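Side-chain contacts in probable tagatose 6-phosphate kinase (Sinorhizobium meliloti, PDB 3TXV), which probably acts as a kinase on tagatose 6-phosphate in carbohydrate metabolism: residues 36-41 with 46-51; 284-289 with 420-425. One frame throughout, in Å; residues are numbered along the deposited sequence.

Contact 1: 36-41 with 46-51; sequences AAMLRA and APVLIE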
# COMPACT_ATOMS: atom_id res chain seq x y z
N ALA A 36 7.10 -11.59 -1.36
CA ALA A 36 6.29 -12.02 -2.49
C ALA A 36 6.29 -11.03 -3.65
O ALA A 36 6.32 -11.41 -4.82
CB ALA A 36 4.88 -12.27 -2.02
N ALA A 37 6.27 -9.75 -3.32
CA ALA A 37 6.38 -8.71 -4.34
C ALA A 37 7.70 -8.81 -5.01
O ALA A 37 7.78 -8.76 -6.22
CB ALA A 37 6.18 -7.33 -3.75
N MSE A 38 8.76 -8.96 -4.24
CA MSE A 38 10.05 -9.09 -4.87
C MSE A 38 10.08 -10.31 -5.81
O MSE A 38 10.33 -10.15 -7.00
CB MSE A 38 11.16 -9.13 -3.82
CG MSE A 38 11.54 -7.77 -3.24
SE MSE A 38 12.34 -8.18 -1.56
CE MSE A 38 13.36 -6.61 -1.12
N LEU A 39 9.75 -11.51 -5.32
CA LEU A 39 9.76 -12.73 -6.12
C LEU A 39 9.06 -12.60 -7.47
O LEU A 39 9.52 -13.15 -8.47
CB LEU A 39 9.20 -13.93 -5.35
CG LEU A 39 10.09 -14.50 -4.21
CD1 LEU A 39 9.44 -15.66 -3.47
CD2 LEU A 39 11.49 -14.92 -4.68
N ARG A 40 7.96 -11.87 -7.52
CA ARG A 40 7.27 -11.70 -8.79
C ARG A 40 8.06 -10.77 -9.71
O ARG A 40 8.30 -11.10 -10.88
CB ARG A 40 5.84 -11.22 -8.57
CG ARG A 40 5.20 -10.54 -9.76
CD ARG A 40 4.99 -11.46 -10.92
NE ARG A 40 4.40 -12.71 -10.46
CZ ARG A 40 3.78 -13.58 -11.24
NH1 ARG A 40 3.64 -13.33 -12.54
NH2 ARG A 40 3.28 -14.69 -10.73
N ALA A 41 8.49 -9.62 -9.18
CA ALA A 41 9.36 -8.73 -9.94
C ALA A 41 10.54 -9.51 -10.55
O ALA A 41 10.80 -9.41 -11.74
CB ALA A 41 9.85 -7.61 -9.08
N ALA A 46 11.66 -7.11 -14.22
CA ALA A 46 11.80 -5.72 -13.83
C ALA A 46 11.67 -5.39 -12.34
O ALA A 46 11.56 -6.26 -11.53
CB ALA A 46 10.85 -4.93 -14.59
N PRO A 47 11.82 -4.11 -11.99
CA PRO A 47 12.04 -3.68 -10.60
C PRO A 47 10.75 -3.67 -9.76
O PRO A 47 9.65 -3.81 -10.31
CB PRO A 47 12.58 -2.25 -10.76
CG PRO A 47 11.94 -1.76 -12.01
CD PRO A 47 11.75 -2.96 -12.92
N VAL A 48 10.91 -3.50 -8.45
CA VAL A 48 9.80 -3.50 -7.53
C VAL A 48 9.68 -2.19 -6.76
O VAL A 48 10.63 -1.74 -6.08
CB VAL A 48 9.90 -4.68 -6.54
CG1 VAL A 48 11.08 -4.54 -5.62
CG2 VAL A 48 8.62 -4.85 -5.75
N LEU A 49 8.51 -1.57 -6.87
CA LEU A 49 8.24 -0.33 -6.16
C LEU A 49 7.65 -0.63 -4.78
O LEU A 49 6.52 -1.14 -4.66
CB LEU A 49 7.31 0.53 -6.99
CG LEU A 49 6.86 1.87 -6.46
CD1 LEU A 49 8.03 2.71 -6.00
CD2 LEU A 49 6.14 2.57 -7.56
N ILE A 50 8.39 -0.34 -3.72
CA ILE A 50 7.81 -0.46 -2.39
C ILE A 50 7.67 0.88 -1.65
O ILE A 50 8.63 1.66 -1.53
CB ILE A 50 8.55 -1.47 -1.55
CG1 ILE A 50 8.48 -2.81 -2.23
CG2 ILE A 50 7.88 -1.60 -0.19
CD1 ILE A 50 9.64 -3.69 -1.87
N GLU A 51 6.46 1.12 -1.14
CA GLU A 51 6.09 2.42 -0.58
C GLU A 51 5.75 2.34 0.91
O GLU A 51 5.26 1.34 1.38
CB GLU A 51 4.89 3.00 -1.36
CG GLU A 51 5.10 3.10 -2.86
CD GLU A 51 4.72 4.46 -3.39
OE1 GLU A 51 4.89 5.45 -2.63
OE2 GLU A 51 4.25 4.55 -4.56
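V48 points toward the helix and meets three side chains there, each with a different carbon. Its CB faces the methyl of A41, V48 CB to A41 CB 3.9 Å. The two methyls divide the remaining neighbours: CG2 lies 4.0 Å from A37 CB, while CG1 meets CG of M38, also at 4.0 Å. With chi1 at 66°, CG1 sits between the backbone N and the carbonyl carbon and CG2 lies anti to N, a setting that sends one branch to each of the two helix residues. A37 and A41, one turn apart, turn their CB atoms toward the strand; they are no more than methyls, and the axes of the short segments 36-41 and 48-51 come within 8.7 Å, their N-to-C directions 161° apart. This is the return leg of a beta-alpha-beta crossover, strand 23-26, helix 31-43, strand 48-53, the repeating step of a TIM barrel, in which the helix covers the outer face of the parallel strands. M38, modelled as selenomethionine, crosses V48 at a slant, and the extended chain beyond CG (chi2 157°) carries it onward among V75, I78 and A79 of helix 68-81. A flexible unbranched chain suits such a span between two helices and the barrel wall. Near the turn, the A41 methyl also faces the backbone carbonyls of A46 and P47.

Contact 2: 284-289 with 420-425; sequences AILKVG and QDYFAA
The strand 284-288 and the last modelled helix, 407-424, come nearest at L286 and Y422, whose CA atoms are 7.9 Å apart, so side chains rather than backbones bridge the space. Y422 does most of this work, its ring reaching two strand residues that both point toward the helix, L286 and V288. Y422 CG lies beside the backbone N and anti to the carbonyl carbon (chi1 -76°), and the ring is turned across that bond (chi2 88°), which presents a face to V288 and the CD2 edge to L286. V288 lies over its face, CB 4.1 Å from the ring centroid and 29° off the ring normal, a CH-pi contact. The phenol end, CZ and OH, takes the closer touches, with V288 CB 3.7 Å from Y422 CZ and V288 CG2 3.5 Å from Y422 OH. L286 instead stays near the ring plane, its CB 4.1 Å from Y422 CD2. Strand 283-288 is the eighth of the TIM barrel and pairs with the first, 23-26; helix 407-424 lies outside this closing seam, where Y422 also rests on P24 and, toward helix 272-280, on L275. Between L286 and V288, K287 turns away from the helix, and its ammonium forms salt bridges with E263 and D94. Valine and leucine suit the outward positions, where their hydrocarbon can pack on the ring of Y422 between sheet and helix, and lysine the inward one, where acids collect. Tyrosine adds a polar end: its hydroxyl makes a weak hydrogen bond to the carbonyl of T267. Were the ring cut back to an alanine here, V288 would probably lose the face it rests on, a gap would open between helix and strand, and the T267 carbonyl would lose this partner.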
# COMPACT_ATOMS: atom_id res chain seq x y z
N ALA A 284 -1.21 5.09 -14.51
CA ALA A 284 -0.10 4.20 -14.81
C ALA A 284 0.61 3.72 -13.58
O ALA A 284 1.40 2.78 -13.64
CB ALA A 284 0.88 4.87 -15.75
N ILE A 285 0.38 4.39 -12.46
CA ILE A 285 0.90 3.93 -11.19
C ILE A 285 -0.30 3.51 -10.39
O ILE A 285 -1.23 4.31 -10.19
CB ILE A 285 1.65 5.01 -10.43
CG1 ILE A 285 2.95 5.37 -11.16
CG2 ILE A 285 1.89 4.53 -9.03
CD1 ILE A 285 3.39 6.74 -10.91
N LEU A 286 -0.25 2.25 -9.96
CA LEU A 286 -1.35 1.54 -9.35
C LEU A 286 -0.96 1.19 -7.94
O LEU A 286 -0.13 0.32 -7.72
CB LEU A 286 -1.58 0.24 -10.11
CG LEU A 286 -2.02 0.43 -11.56
CD1 LEU A 286 -1.64 -0.78 -12.37
CD2 LEU A 286 -3.54 0.70 -11.61
N LYS A 287 -1.60 1.78 -6.96
CA LYS A 287 -1.27 1.44 -5.62
C LYS A 287 -2.15 0.35 -5.08
O LYS A 287 -3.35 0.46 -5.07
CB LYS A 287 -1.43 2.65 -4.74
CG LYS A 287 -0.40 3.69 -4.94
CD LYS A 287 -0.34 4.62 -3.77
CE LYS A 287 1.00 4.61 -3.12
NZ LYS A 287 1.56 5.94 -2.97
N VAL A 288 -1.56 -0.74 -4.66
CA VAL A 288 -2.32 -1.77 -4.04
C VAL A 288 -1.65 -1.97 -2.74
O VAL A 288 -0.48 -1.93 -2.66
CB VAL A 288 -2.25 -3.00 -4.85
CG1 VAL A 288 -0.87 -3.37 -5.08
CG2 VAL A 288 -3.03 -4.09 -4.23
N GLY A 289 -2.44 -2.19 -1.71
CA GLY A 289 -1.98 -2.61 -0.42
C GLY A 289 -2.86 -3.65 0.21
O GLY A 289 -2.48 -4.76 0.41
N GLN A 420 0.28 -11.11 -9.67
CA GLN A 420 0.26 -11.49 -11.09
C GLN A 420 -0.57 -10.49 -11.89
O GLN A 420 -0.14 -10.07 -12.96
CB GLN A 420 -0.30 -12.90 -11.33
CG GLN A 420 0.71 -13.99 -11.73
CD GLN A 420 0.03 -15.34 -12.11
OE1 GLN A 420 0.48 -16.44 -11.70
NE2 GLN A 420 -1.05 -15.24 -12.89
N ASP A 421 -1.75 -10.11 -11.38
CA ASP A 421 -2.64 -9.28 -12.19
C ASP A 421 -2.09 -7.87 -12.37
O ASP A 421 -2.35 -7.24 -13.38
CB ASP A 421 -4.07 -9.24 -11.63
CG ASP A 421 -4.73 -10.62 -11.57
OD1 ASP A 421 -4.54 -11.44 -12.50
OD2 ASP A 421 -5.46 -10.87 -10.57
N TYR A 422 -1.33 -7.39 -11.40
CA TYR A 422 -0.78 -6.04 -11.48
C TYR A 422 0.33 -5.99 -12.50
O TYR A 422 0.38 -5.07 -13.32
CB TYR A 422 -0.38 -5.50 -10.11
CG TYR A 422 -1.60 -5.09 -9.31
CD1 TYR A 422 -2.28 -6.00 -8.51
CD2 TYR A 422 -2.10 -3.79 -9.38
CE1 TYR A 422 -3.40 -5.64 -7.79
CE2 TYR A 422 -3.25 -3.42 -8.66
CZ TYR A 422 -3.89 -4.36 -7.87
OH TYR A 422 -5.02 -4.03 -7.14
N PHE A 423 1.21 -6.98 -12.49
CA PHE A 423 2.25 -6.99 -13.48
C PHE A 423 1.69 -7.28 -14.87
O PHE A 423 2.20 -6.80 -15.88
CB PHE A 423 3.36 -7.95 -13.09
CG PHE A 423 4.16 -7.48 -11.93
CD1 PHE A 423 5.31 -6.73 -12.13
CD2 PHE A 423 3.76 -7.75 -10.62
CE1 PHE A 423 6.06 -6.28 -11.03
CE2 PHE A 423 4.49 -7.29 -9.53
CZ PHE A 423 5.64 -6.57 -9.74
N ALA A 424 0.61 -8.05 -14.93
CA ALA A 424 -0.00 -8.33 -16.22
C ALA A 424 -0.48 -7.03 -16.87
O ALA A 424 -0.46 -6.89 -18.10
CB ALA A 424 -1.16 -9.28 -16.06
N ALA A 425 -0.93 -6.09 -16.05
CA ALA A 425 -1.38 -4.84 -16.58
C ALA A 425 -0.19 -3.94 -16.90
O ALA A 425 -0.35 -2.89 -17.49
CB ALA A 425 -2.33 -4.20 -15.62

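Both contacts are apolar packing of a helix on the outside of the same barrel, centres about 11 Å apart. Contact 1, mostly buried, reaches solvent at A46 and P47; in contact 2 every touching residue is buried. Contact 1 is local, joining a helix to the strand that follows it, whereas contact 2 unites segments 131 residues apart. Small methyls around a valine make the first; an aromatic ring bridges the space in the second. Their helices also meet: R40 packs along F423 and forms a salt bridge with D416, giving that junction a polar element. Across the barrel wall the chemistry changes, for E51 and K287 lie among charged groups and make a long, weak ion pair.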